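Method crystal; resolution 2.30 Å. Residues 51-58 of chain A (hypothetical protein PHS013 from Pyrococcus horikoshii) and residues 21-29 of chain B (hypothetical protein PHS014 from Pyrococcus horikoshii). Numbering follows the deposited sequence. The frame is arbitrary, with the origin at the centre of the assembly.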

ATOM      1  N   THR A  51     -12.063 -12.468   5.130  1.00 57.09           N
ATOM      2  CA  THR A  51     -12.886 -13.657   5.317  1.00 60.00           C
ATOM      3  C   THR A  51     -14.322 -13.378   5.761  1.00 61.32           C
ATOM      4  O   THR A  51     -14.888 -14.139   6.540  1.00 62.85           O
ATOM      5  N   GLY A  52     -14.917 -12.295   5.268  1.00 62.56           N
ATOM      6  CA  GLY A  52     -16.289 -11.984   5.642  1.00 63.92           C
ATOM      7  C   GLY A  52     -16.526 -11.746   7.129  1.00 63.55           C
ATOM      8  O   GLY A  52     -17.328 -10.898   7.511  1.00 63.79           O
ATOM      9  N   ASP A  53     -15.842 -12.502   7.977  1.00 63.28           N
ATOM     10  CA  ASP A  53     -15.981 -12.351   9.419  1.00 62.07           C
ATOM     11  C   ASP A  53     -14.956 -11.352   9.902  1.00 58.88           C
ATOM     12  O   ASP A  53     -15.215 -10.150   9.938  1.00 60.01           O
ATOM     13  N   LEU A  54     -13.799 -11.861  10.305  1.00 54.71           N
ATOM     14  CA  LEU A  54     -12.726 -10.993  10.739  1.00 51.81           C
ATOM     15  C   LEU A  54     -11.751 -10.881   9.579  1.00 48.15           C
ATOM     16  O   LEU A  54     -11.509 -11.845   8.845  1.00 46.75           O
ATOM     17  N   ASP A  55     -11.228  -9.681   9.389  1.00 44.37           N
ATOM     18  CA  ASP A  55     -10.263  -9.432   8.339  1.00 40.33           C
ATOM     19  C   ASP A  55      -8.984  -9.008   9.028  1.00 39.30           C
ATOM     20  O   ASP A  55      -9.026  -8.412  10.107  1.00 38.49           O
ATOM     21  N   LEU A  56      -7.851  -9.338   8.414  1.00 38.34           N
ATOM     22  CA  LEU A  56      -6.553  -8.941   8.937  1.00 36.52           C
ATOM     23  C   LEU A  56      -6.117  -7.826   7.998  1.00 35.99           C
ATOM     24  O   LEU A  56      -6.401  -7.871   6.802  1.00 36.84           O
ATOM     25  N   TYR A  57      -5.457  -6.817   8.550  1.00 33.95           N
ATOM     26  CA  TYR A  57      -5.000  -5.685   7.766  1.00 32.91           C
ATOM     27  C   TYR A  57      -3.602  -5.271   8.202  1.00 32.35           C
ATOM     28  O   TYR A  57      -3.131  -5.665   9.269  1.00 29.41           O
ATOM     29  N   ARG A  58      -2.940  -4.490   7.356  1.00 32.43           N
ATOM     30  CA  ARG A  58      -1.621  -3.962   7.666  1.00 32.70           C
ATOM     31  C   ARG A  58      -1.663  -2.473   7.388  1.00 32.44           C
ATOM     32  O   ARG A  58      -1.951  -2.052   6.264  1.00 31.67           O
TER
ATOM     33  N   GLN B  21     -19.136  -0.099   5.096  1.00 31.47           N
ATOM     34  CA  GLN B  21     -17.687  -0.125   5.227  1.00 33.38           C
ATOM     35  C   GLN B  21     -17.135  -1.527   4.970  1.00 34.61           C
ATOM     36  O   GLN B  21     -16.148  -1.683   4.259  1.00 34.42           O
ATOM     37  N   ARG B  22     -17.774  -2.548   5.535  1.00 37.56           N
ATOM     38  CA  ARG B  22     -17.304  -3.917   5.336  1.00 40.02           C
ATOM     39  C   ARG B  22     -17.500  -4.357   3.889  1.00 38.68           C
ATOM     40  O   ARG B  22     -16.862  -5.294   3.424  1.00 37.44           O
ATOM     41  N   LEU B  23     -18.391  -3.665   3.188  1.00 38.43           N
ATOM     42  CA  LEU B  23     -18.675  -3.959   1.797  1.00 38.43           C
ATOM     43  C   LEU B  23     -17.463  -3.547   0.978  1.00 38.79           C
ATOM     44  O   LEU B  23     -16.954  -4.324   0.169  1.00 39.69           O
ATOM     45  N   GLU B  24     -17.006  -2.316   1.190  1.00 38.77           N
ATOM     46  CA  GLU B  24     -15.847  -1.814   0.468  1.00 40.65           C
ATOM     47  C   GLU B  24     -14.600  -2.603   0.831  1.00 39.76           C
ATOM     48  O   GLU B  24     -13.696  -2.758   0.010  1.00 38.60           O
ATOM     49  N   ALA B  25     -14.551  -3.100   2.063  1.00 39.40           N
ATOM     50  CA  ALA B  25     -13.420  -3.905   2.500  1.00 39.61           C
ATOM     51  C   ALA B  25     -13.427  -5.145   1.607  1.00 39.43           C
ATOM     52  O   ALA B  25     -12.408  -5.526   1.034  1.00 37.82           O
ATOM     53  N   MET B  26     -14.603  -5.754   1.491  1.00 41.70           N
ATOM     54  CA  MET B  26     -14.806  -6.936   0.664  1.00 44.11           C
ATOM     55  C   MET B  26     -14.252  -6.703  -0.737  1.00 44.28           C
ATOM     56  O   MET B  26     -13.643  -7.589  -1.328  1.00 46.65           O
ATOM     57  N   LEU B  27     -14.465  -5.503  -1.262  1.00 43.97           N
ATOM     58  CA  LEU B  27     -13.999  -5.174  -2.597  1.00 44.24           C
ATOM     59  C   LEU B  27     -12.493  -4.923  -2.685  1.00 44.50           C
ATOM     60  O   LEU B  27     -11.988  -4.521  -3.737  1.00 44.50           O
ATOM     61  N   MET B  28     -11.778  -5.166  -1.587  1.00 43.57           N
ATOM     62  CA  MET B  28     -10.327  -4.984  -1.569  1.00 41.74           C
ATOM     63  C   MET B  28      -9.646  -6.335  -1.811  1.00 41.43           C
ATOM     64  O   MET B  28     -10.085  -7.369  -1.304  1.00 41.06           O
ATOM     65  N   PRO B  29      -8.569  -6.346  -2.605  1.00 42.78           N
ATOM     66  CA  PRO B  29      -7.864  -7.602  -2.880  1.00 43.40           C
ATOM     67  C   PRO B  29      -6.951  -7.969  -1.708  1.00 44.67           C
ATOM     68  O   PRO B  29      -6.391  -7.085  -1.061  1.00 44.57           O
TER

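Which side chains fill the space between the strand of chain A and the helix of chain B? The two elements are well separated, with axes 11.0 Å apart at closest approach and inclined at 62°, so the contact depends on a few side chains and on the backbone of G52(A). The CA-to-CB bonds of D55(A), A25(B) and M28(B) point toward the opposite stretch. Those of Y57(A) and R22(B) leave the backbone sideways, yet the ends of these two long side chains come nearer and make much of the contact. L54(A) points away, while L56(A) and R58(A) are out of reach. Together the two stretches bury 223 Å² of surface, both sides summed.

How does Y57(A) reach the helix when its first bond points sideways? Its chi1 of -66° (m) and chi2 of -80° carry the ring along the chain B surface, where it presents its edge rather than a face. Two chain B groups lie at that edge, near the ring plane: the methyl CB of A25(B), 3.2 Å from Y57(A) OH, and CE of M28(B), 3.2 Å from Y57(A) CE1. The phenol oxygen therefore rests against the methyl of A25(B). M28(B) lies just beyond the helix and reaches the ring differently, with chi1 m, chi2 t and chi3 m; the last turn, at -54°, brings its terminal methyl up to the tyrosine. The carbon-carbon approach of M28(B) CE to Y57(A) CE1 is short, while the Y57(A) OH contact to A25(B) CB is near an ordinary van der Waals distance.

What holds the D55(A) side chain in place? Its m rotamer, with chi1 at -68°, directs the carboxylate between its own chain and the helix, and its two oxygens have different partners within chain A. D55(A) OD2 accepts a hydrogen bond from the backbone N of T51(A) at 3.0 Å, nearly straight at 169°, linking the loop before the strand to the strand itself. D55(A) OD1 receives a weak hydrogen bond from Y57(A) OH at 2.8 Å, which joins the side chains of D55(A) and Y57(A), and it is also hydrogen-bonded elsewhere in the structure. Across the interface, D55(A) OD1 lies 4.2 Å from A25(B) CB, so the buried acid adjoins an apolar methyl while its hydrogen bonds within these stretches come from T51(A) and Y57(A).

Does R22(B) form a polar link to chain A? Its chi1 of 88° (p), chi2 of 136°, between wells, and chi3 of -43° (m) bend the chain so that the guanidinium comes up against the loop at G52(A). No hydrogen bond results: G52(A) O is 2.4 Å from R22(B) NH2, but it sits over one face of the guanidinium, where the angle is poor. The modelled fit is too crowded here to support fine detail. D55(A) OD1 lies at the guanidinium edge, 4.3 Å from R22(B) NH1, placing opposite charges near each other but beyond salt-bridge range. G52(A) itself has a positive phi of 61°, a conformation that favours glycine.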

ATOM      1  CB  THR A  51     -12.219 -14.614   6.348  1.00 59.71           C
ATOM      2  OG1 THR A  51     -10.889 -14.927   5.916  1.00 59.88           O
ATOM      3  CG2 THR A  51     -13.014 -15.915   6.488  1.00 60.81           C
ATOM      4  CB  ASP A  53     -15.757 -13.689  10.113  1.00 64.95           C
ATOM      5  CG  ASP A  53     -17.035 -14.456  10.303  1.00 68.22           C
ATOM      6  OD1 ASP A  53     -17.865 -14.017  11.126  1.00 70.21           O
ATOM      7  OD2 ASP A  53     -17.212 -15.493   9.631  1.00 71.70           O
ATOM      8  CB  LEU A  54     -12.007 -11.543  11.980  1.00 52.63           C
ATOM      9  CG  LEU A  54     -11.614 -13.015  12.125  1.00 52.83           C
ATOM     10  CD1 LEU A  54     -10.924 -13.529  10.879  1.00 55.59           C
ATOM     11  CD2 LEU A  54     -10.704 -13.150  13.339  1.00 53.15           C
ATOM     12  CB  ASP A  55     -10.734  -8.295   7.432  1.00 39.21           C
ATOM     13  CG  ASP A  55     -11.944  -8.661   6.622  1.00 37.07           C
ATOM     14  OD1 ASP A  55     -12.524  -7.756   5.989  1.00 34.88           O
ATOM     15  OD2 ASP A  55     -12.307  -9.851   6.610  1.00 40.20           O
ATOM     16  CB  LEU A  56      -5.552 -10.097   8.889  1.00 37.11           C
ATOM     17  CG  LEU A  56      -5.716 -11.228   9.904  1.00 36.64           C
ATOM     18  CD1 LEU A  56      -4.754 -12.335   9.565  1.00 37.78           C
ATOM     19  CD2 LEU A  56      -5.455 -10.720  11.309  1.00 37.51           C
ATOM     20  CB  TYR A  57      -5.956  -4.500   7.968  1.00 33.72           C
ATOM     21  CG  TYR A  57      -7.350  -4.710   7.415  1.00 34.65           C
ATOM     22  CD1 TYR A  57      -7.614  -4.538   6.058  1.00 32.93           C
ATOM     23  CD2 TYR A  57      -8.405  -5.092   8.248  1.00 32.46           C
ATOM     24  CE1 TYR A  57      -8.882  -4.735   5.546  1.00 31.33           C
ATOM     25  CE2 TYR A  57      -9.682  -5.293   7.740  1.00 31.18           C
ATOM     26  CZ  TYR A  57      -9.910  -5.110   6.385  1.00 31.93           C
ATOM     27  OH  TYR A  57     -11.165  -5.285   5.863  1.00 33.29           O
ATOM     28  CB  ARG A  58      -0.522  -4.575   6.798  1.00 32.21           C
ATOM     29  CG  ARG A  58       0.855  -3.999   7.141  1.00 33.67           C
ATOM     30  CD  ARG A  58       1.609  -3.521   5.910  1.00 37.72           C
ATOM     31  NE  ARG A  58       0.858  -2.538   5.137  1.00 39.96           N
ATOM     32  CZ  ARG A  58       1.194  -2.148   3.913  1.00 40.35           C
ATOM     33  NH1 ARG A  58       0.462  -1.246   3.274  1.00 44.05           N
ATOM     34  NH2 ARG A  58       2.261  -2.664   3.325  1.00 39.11           N
TER
ATOM     35  CB  GLN B  21     -17.271   0.357   6.627  1.00 32.26           C
ATOM     36  CG  GLN B  21     -17.650   1.812   6.925  1.00 28.85           C
ATOM     37  CD  GLN B  21     -17.264   2.250   8.328  1.00 27.16           C
ATOM     38  OE1 GLN B  21     -17.584   1.579   9.316  1.00 25.20           O
ATOM     39  NE2 GLN B  21     -16.582   3.386   8.424  1.00 27.28           N
ATOM     40  CB  ARG B  22     -18.034  -4.882   6.270  1.00 42.99           C
ATOM     41  CG  ARG B  22     -19.322  -5.451   5.738  1.00 48.63           C
ATOM     42  CD  ARG B  22     -19.350  -6.930   6.057  1.00 53.00           C
ATOM     43  NE  ARG B  22     -18.042  -7.522   5.787  1.00 58.55           N
ATOM     44  CZ  ARG B  22     -17.783  -8.826   5.753  1.00 61.71           C
ATOM     45  NH1 ARG B  22     -16.548  -9.243   5.499  1.00 62.48           N
ATOM     46  NH2 ARG B  22     -18.750  -9.712   5.965  1.00 63.23           N
ATOM     47  CB  LEU B  23     -19.900  -3.172   1.329  1.00 38.35           C
ATOM     48  CG  LEU B  23     -21.003  -3.951   0.611  1.00 38.24           C
ATOM     49  CD1 LEU B  23     -22.047  -2.977   0.099  1.00 39.49           C
ATOM     50  CD2 LEU B  23     -20.422  -4.744  -0.540  1.00 37.98           C
ATOM     51  CB  GLU B  24     -15.638  -0.320   0.746  1.00 42.50           C
ATOM     52  CG  GLU B  24     -16.109   0.143   2.099  1.00 45.41           C
ATOM     53  CD  GLU B  24     -16.085   1.656   2.242  1.00 47.87           C
ATOM     54  OE1 GLU B  24     -16.637   2.358   1.366  1.00 49.63           O
ATOM     55  OE2 GLU B  24     -15.523   2.141   3.242  1.00 50.14           O
ATOM     56  CB  ALA B  25     -13.590  -4.299   3.955  1.00 37.68           C
ATOM     57  CB  MET B  26     -16.303  -7.259   0.557  1.00 45.52           C
ATOM     58  CG  MET B  26     -16.931  -7.888   1.794  1.00 46.55           C
ATOM     59  SD  MET B  26     -18.674  -8.360   1.522  1.00 49.69           S
ATOM     60  CE  MET B  26     -18.472  -9.496   0.157  1.00 42.35           C
ATOM     61  CB  LEU B  27     -14.773  -3.966  -3.131  1.00 44.66           C
ATOM     62  CG  LEU B  27     -16.292  -4.186  -3.151  1.00 45.21           C
ATOM     63  CD1 LEU B  27     -16.965  -2.977  -3.776  1.00 44.84           C
ATOM     64  CD2 LEU B  27     -16.639  -5.457  -3.925  1.00 43.74           C
ATOM     65  CB  MET B  28      -9.856  -4.417  -0.221  1.00 39.46           C
ATOM     66  CG  MET B  28     -10.398  -3.030   0.139  1.00 36.19           C
ATOM     67  SD  MET B  28      -9.715  -2.406   1.699  1.00 29.18           S
ATOM     68  CE  MET B  28     -10.087  -3.686   2.726  1.00 26.85           C
ATOM     69  CB  PRO B  29      -7.056  -7.283  -4.143  1.00 43.02           C
ATOM     70  CG  PRO B  29      -7.726  -6.038  -4.719  1.00 42.62           C
ATOM     71  CD  PRO B  29      -8.081  -5.270  -3.485  1.00 43.44           C
TER